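Local coordinates for putative PadR-family transcriptional regulatory protein (PDB 5H20) that probably binds DNA as a dimeric transcriptional regulator of the PadR family, through a winged helix-turn-helix domain, at residues 18-23 with 78-83; 54-57 with 61-64. All coordinates share one frame; numbering follows the deposited sequence.

From the N terminus, helix 5-23 enters contact 1 with its last turn, residues 18-23, and stays there while 54 residues pass before the chain returns to it as 78-83. Inside that long loop, helices 30-39 and 46-58 come first; then contact 2 closes a tight turn between 54-57 and 61-64, so it is nested within contact 1. Strand 62-67 leaves contact 2, and strand 75-80 comes back antiparallel to it into contact 1, with Lys79 N probably bonded to Ser63 O. Together the two contacts tie the N-terminal helix, the end of helix 46-58, the two-stranded wing and the start of helix 82-97 into one fold.

Contact 1 (18-23 with 78-83)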
loop_
_atom_site.group_PDB
_atom_site.type_symbol
_atom_site.label_atom_id
_atom_site.label_comp_id
_atom_site.label_asym_id
_atom_site.label_seq_id
_atom_site.Cartn_x
_atom_site.Cartn_y
_atom_site.Cartn_z
ATOM N N CYS A 18 -5.331 -4.417 5.177
ATOM C CA CYS A 18 -6.324 -4.368 6.241
ATOM C C CYS A 18 -6.983 -5.736 6.496
ATOM O O CYS A 18 -7.184 -6.125 7.652
ATOM C CB CYS A 18 -7.376 -3.313 5.898
ATOM S SG CYS A 18 -8.569 -3.025 7.213
ATOM N N ILE A 19 -7.301 -6.454 5.415
ATOM C CA ILE A 19 -7.833 -7.821 5.483
ATOM C C ILE A 19 -6.822 -8.767 6.173
ATOM O O ILE A 19 -7.191 -9.513 7.103
ATOM C CB ILE A 19 -8.206 -8.372 4.080
ATOM C CG1 ILE A 19 -9.359 -7.592 3.455
ATOM C CG2 ILE A 19 -8.587 -9.849 4.149
ATOM C CD1 ILE A 19 -9.457 -7.759 1.949
ATOM N N MET A 20 -5.561 -8.716 5.720
ATOM C CA MET A 20 -4.489 -9.544 6.294
ATOM C C MET A 20 -4.259 -9.203 7.762
ATOM O O MET A 20 -4.078 -10.112 8.588
ATOM C CB MET A 20 -3.197 -9.412 5.498
ATOM C CG MET A 20 -3.262 -10.052 4.127
ATOM S SD MET A 20 -1.653 -10.087 3.324
ATOM C CE MET A 20 -1.592 -8.439 2.618
ATOM N N LEU A 21 -4.293 -7.903 8.075
ATOM C CA LEU A 21 -4.269 -7.419 9.461
ATOM C C LEU A 21 -5.380 -8.017 10.321
ATOM O O LEU A 21 -5.097 -8.581 11.378
ATOM C CB LEU A 21 -4.330 -5.883 9.538
ATOM C CG LEU A 21 -3.134 -5.116 10.097
ATOM C CD1 LEU A 21 -3.535 -3.665 10.300
ATOM C CD2 LEU A 21 -2.630 -5.689 11.418
ATOM N N LEU A 22 -6.628 -7.904 9.857
ATOM C CA LEU A 22 -7.800 -8.425 10.581
ATOM C C LEU A 22 -7.807 -9.949 10.732
ATOM O O LEU A 22 -8.300 -10.465 11.731
ATOM C CB LEU A 22 -9.118 -7.911 9.972
ATOM C CG LEU A 22 -9.453 -6.406 10.087
ATOM C CD1 LEU A 22 -10.484 -5.987 9.047
ATOM C CD2 LEU A 22 -9.925 -6.004 11.479
ATOM N N LEU A 23 -7.220 -10.656 9.768
ATOM C CA LEU A 23 -7.174 -12.125 9.797
ATOM C C LEU A 23 -6.000 -12.732 10.577
ATOM O O LEU A 23 -5.999 -13.932 10.859
ATOM C CB LEU A 23 -7.248 -12.698 8.374
ATOM C CG LEU A 23 -8.635 -12.673 7.725
ATOM C CD1 LEU A 23 -8.511 -12.958 6.246
ATOM C CD2 LEU A 23 -9.628 -13.655 8.352
ATOM N N TYR A 78 -12.062 -18.158 6.339
ATOM C CA TYR A 78 -10.769 -17.710 5.856
ATOM C C TYR A 78 -9.781 -17.603 6.992
ATOM O O TYR A 78 -10.134 -17.196 8.097
ATOM C CB TYR A 78 -10.905 -16.321 5.215
ATOM C CG TYR A 78 -11.587 -16.227 3.868
ATOM C CD1 TYR A 78 -10.853 -16.359 2.679
ATOM C CD2 TYR A 78 -12.955 -15.913 3.772
ATOM C CE1 TYR A 78 -11.461 -16.237 1.438
ATOM C CE2 TYR A 78 -13.573 -15.773 2.531
ATOM C CZ TYR A 78 -12.824 -15.935 1.368
ATOM O OH TYR A 78 -13.416 -15.785 0.128
ATOM N N LYS A 79 -8.538 -17.952 6.693
ATOM C CA LYS A 79 -7.417 -17.709 7.591
ATOM C C LYS A 79 -6.236 -17.154 6.801
ATOM O O LYS A 79 -6.155 -17.323 5.581
ATOM C CB LYS A 79 -7.035 -18.980 8.355
ATOM C CG LYS A 79 -6.447 -20.078 7.476
ATOM C CD LYS A 79 -5.921 -21.251 8.281
ATOM C CE LYS A 79 -4.850 -21.973 7.481
ATOM N NZ LYS A 79 -4.189 -23.064 8.273
ATOM N N LEU A 80 -5.337 -16.481 7.510
ATOM C CA LEU A 80 -4.099 -15.991 6.940
ATOM C C LEU A 80 -3.103 -17.167 6.942
ATOM O O LEU A 80 -2.867 -17.769 7.998
ATOM C CB LEU A 80 -3.576 -14.849 7.818
ATOM C CG LEU A 80 -3.190 -13.440 7.359
ATOM C CD1 LEU A 80 -2.073 -12.953 8.259
ATOM C CD2 LEU A 80 -2.758 -13.317 5.908
ATOM N N THR A 81 -2.535 -17.492 5.774
ATOM C CA THR A 81 -1.547 -18.594 5.629
ATOM C C THR A 81 -0.176 -18.263 6.241
ATOM O O THR A 81 0.046 -17.144 6.715
ATOM C CB THR A 81 -1.300 -18.992 4.149
ATOM O OG1 THR A 81 -0.717 -17.885 3.440
ATOM C CG2 THR A 81 -2.578 -19.471 3.453
ATOM N N GLY A 82 0.740 -19.242 6.216
ATOM C CA GLY A 82 2.152 -19.021 6.539
ATOM C C GLY A 82 2.773 -17.915 5.690
ATOM O O GLY A 82 3.419 -17.010 6.218
ATOM N N LYS A 83 2.553 -18.002 4.377
ATOM C CA LYS A 83 2.998 -17.017 3.395
ATOM C C LYS A 83 2.359 -15.629 3.657
ATOM O O LYS A 83 3.045 -14.613 3.600
ATOM C CB LYS A 83 2.714 -17.527 1.969
ATOM C CG LYS A 83 3.212 -16.625 0.841
ATOM C CD LYS A 83 2.894 -17.221 -0.528
ATOM C CE LYS A 83 3.309 -16.282 -1.652
ATOM N NZ LYS A 83 2.803 -16.720 -2.983
HETATM O O HOH W 1 -5.784 -16.773 10.617
#
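Leu80 reaches from the end of strand 75-80 into the last turn of helix 5-23, where Met20 and Leu23 form the two sides of a shallow hollow. Leu80 CD2 lies 3.8 Å from Met20 CG, and the two side chains cross at about a right angle. On the helix backbone, Leu80 CD1 rests 3.5 Å from Met20 O. Nearer its own backbone, Leu80 CG packs 4.2 Å from Leu23 CB. Leu23 answers with a bump of its own: CG stands anti to the carbonyl carbon (chi1 -76°), and the branched end runs out over the strand, placing Leu23 CD2 3.6 Å from Tyr78 O and CD1 4.3 Å from Tyr78 CB. Branched leucines suit such interlocking, while the unbranched Met20 bends at chi3, its end leading away from the strand; its side chain also touches Leu88 of helix 82-97 and Met10 of the second subunit.

Helix and strand run almost perpendicular, at 93°, so the meeting is confined to one helical turn. Tyr78 turns its CB toward the helix but its ring leads away; the side chain touches Leu53 and belongs to the pocket of the bound alpha-D-glucopyranose. Thr81 is the N-cap of helix 82-97, its OG1 bonding to Gly84 N.

No direct hydrogen bond joins the segments. One water donates to Leu23 O at 2.9 Å and accepts from Leu80 N at 3.2 Å, bridging helix segment and strand. Hydrophobic shape thus packs the wing's second strand against the N-terminal helix of the winged helix-turn-helix domain, while water serves the main chain.

Contact 2 (54-57 with 61-64); sequences TRLK and LLSY
The turn that leads from helix 46-58 into the first strand of the wing of this winged helix-turn-helix domain is closed where Leu56 meets Leu61 and Leu62. Leu56 O, near the helix end, accepts two backbone bonds. Leu61 N lies 2.8 Å from Leu56 O and fairly near the line of the carbonyl, with a C=O...N angle of 159°. Leu62 N is 3.2 Å from Leu56 O and sits well above the carbonyl plane, on the same face as Leu61 N. One oxygen thus grips two successive residues and fixes where the chain leaves the turn. Beside it, Lys57 CA makes a CH...O contact of 3.3 Å with Leu62 O.

The side chains seal the inner side of the turn. Leu56 CD2 touches Leu61 CD1 at 3.7 Å, while Leu56 CB and CD1 both lie 4.1 Å from Leu62 CD2, so a single leucine fills the angle between two others. With CG anti to the carbonyl carbon in both Leu56 (chi1 -67°) and Leu61, the two side chains can meet through their methyl ends. All three leucines are buried, and their apolar branched ends suit this seam between helix and strand. Lys57, an aliphatic chain with a charged end, suits the partly exposed flank.

Around the turn, Leu56 packs on Glu16 and Ile19 of helix 5-23 and, with Leu61, on Val6 of the second subunit. Leu62 touches Leu23 of helix 5-23 in its own chain and also Tyr78 and Leu80 of strand 75-80, while the backbone of Leu61 pairs with Thr81.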
loop_
_atom_site.group_PDB
_atom_site.type_symbol
_atom_site.label_atom_id
_atom_site.label_comp_id
_atom_site.label_asym_id
_atom_site.label_seq_id
_atom_site.Cartn_x
_atom_site.Cartn_y
_atom_site.Cartn_z
ATOM N N THR A 54 -10.580 -13.193 -2.844
ATOM C CA THR A 54 -10.284 -14.093 -3.956
ATOM C C THR A 54 -8.851 -13.873 -4.479
ATOM O O THR A 54 -8.122 -14.855 -4.672
ATOM C CB THR A 54 -11.371 -13.997 -5.069
ATOM O OG1 THR A 54 -12.629 -14.437 -4.537
ATOM C CG2 THR A 54 -11.040 -14.872 -6.286
ATOM N N ARG A 55 -8.452 -12.604 -4.642
ATOM C CA ARG A 55 -7.109 -12.239 -5.109
ATOM C C ARG A 55 -6.011 -12.695 -4.136
ATOM O O ARG A 55 -4.982 -13.221 -4.555
ATOM C CB ARG A 55 -7.021 -10.728 -5.353
ATOM C CG ARG A 55 -6.028 -10.324 -6.426
ATOM C CD ARG A 55 -6.139 -8.842 -6.740
ATOM N NE ARG A 55 -7.514 -8.445 -7.039
ATOM C CZ ARG A 55 -7.837 -7.401 -7.792
ATOM N NH1 ARG A 55 -6.881 -6.660 -8.331
ATOM N NH2 ARG A 55 -9.111 -7.105 -8.016
ATOM N N LEU A 56 -6.250 -12.485 -2.838
ATOM C CA LEU A 56 -5.322 -12.896 -1.773
ATOM C C LEU A 56 -5.237 -14.426 -1.629
ATOM O O LEU A 56 -4.136 -14.959 -1.411
ATOM C CB LEU A 56 -5.670 -12.235 -0.430
ATOM C CG LEU A 56 -5.513 -10.709 -0.233
ATOM C CD1 LEU A 56 -6.492 -10.191 0.810
ATOM C CD2 LEU A 56 -4.090 -10.298 0.130
ATOM N N LYS A 57 -6.378 -15.120 -1.758
ATOM C CA LYS A 57 -6.395 -16.596 -1.791
ATOM C C LYS A 57 -5.609 -17.142 -2.984
ATOM O O LYS A 57 -4.859 -18.112 -2.837
ATOM C CB LYS A 57 -7.831 -17.169 -1.792
ATOM C CG LYS A 57 -7.918 -18.608 -2.307
ATOM C CD LYS A 57 -9.279 -18.987 -2.869
ATOM C CE LYS A 57 -9.674 -18.231 -4.133
ATOM N NZ LYS A 57 -9.581 -19.107 -5.344
ATOM N N LEU A 61 -2.032 -16.147 0.038
ATOM C CA LEU A 61 -1.834 -15.300 1.214
ATOM C C LEU A 61 -2.937 -15.565 2.232
ATOM O O LEU A 61 -2.715 -15.468 3.439
ATOM C CB LEU A 61 -1.794 -13.816 0.819
ATOM C CG LEU A 61 -0.585 -13.311 0.017
ATOM C CD1 LEU A 61 -0.853 -11.935 -0.572
ATOM C CD2 LEU A 61 0.693 -13.287 0.843
ATOM N N LEU A 62 -4.123 -15.873 1.706
ATOM C CA LEU A 62 -5.243 -16.428 2.456
ATOM C C LEU A 62 -5.556 -17.831 1.932
ATOM O O LEU A 62 -5.187 -18.182 0.811
ATOM C CB LEU A 62 -6.477 -15.541 2.296
ATOM C CG LEU A 62 -6.870 -14.414 3.266
ATOM C CD1 LEU A 62 -5.732 -13.491 3.692
ATOM C CD2 LEU A 62 -7.982 -13.612 2.616
ATOM N N SER A 63 -6.214 -18.629 2.765
ATOM C CA SER A 63 -6.811 -19.897 2.350
ATOM C C SER A 63 -8.112 -20.089 3.122
ATOM O O SER A 63 -8.323 -19.441 4.156
ATOM C CB SER A 63 -5.860 -21.081 2.568
ATOM O OG SER A 63 -5.645 -21.338 3.942
ATOM N N TYR A 64 -8.988 -20.947 2.609
ATOM C CA TYR A 64 -10.273 -21.157 3.247
ATOM C C TYR A 64 -10.691 -22.628 3.272
ATOM O O TYR A 64 -10.155 -23.472 2.535
ATOM C CB TYR A 64 -11.369 -20.245 2.626
ATOM C CG TYR A 64 -11.755 -20.615 1.216
ATOM C CD1 TYR A 64 -12.626 -21.686 0.955
ATOM C CD2 TYR A 64 -11.251 -19.898 0.130
ATOM C CE1 TYR A 64 -12.970 -22.033 -0.345
ATOM C CE2 TYR A 64 -11.594 -20.240 -1.167
ATOM C CZ TYR A 64 -12.446 -21.303 -1.399
ATOM O OH TYR A 64 -12.766 -21.616 -2.698
#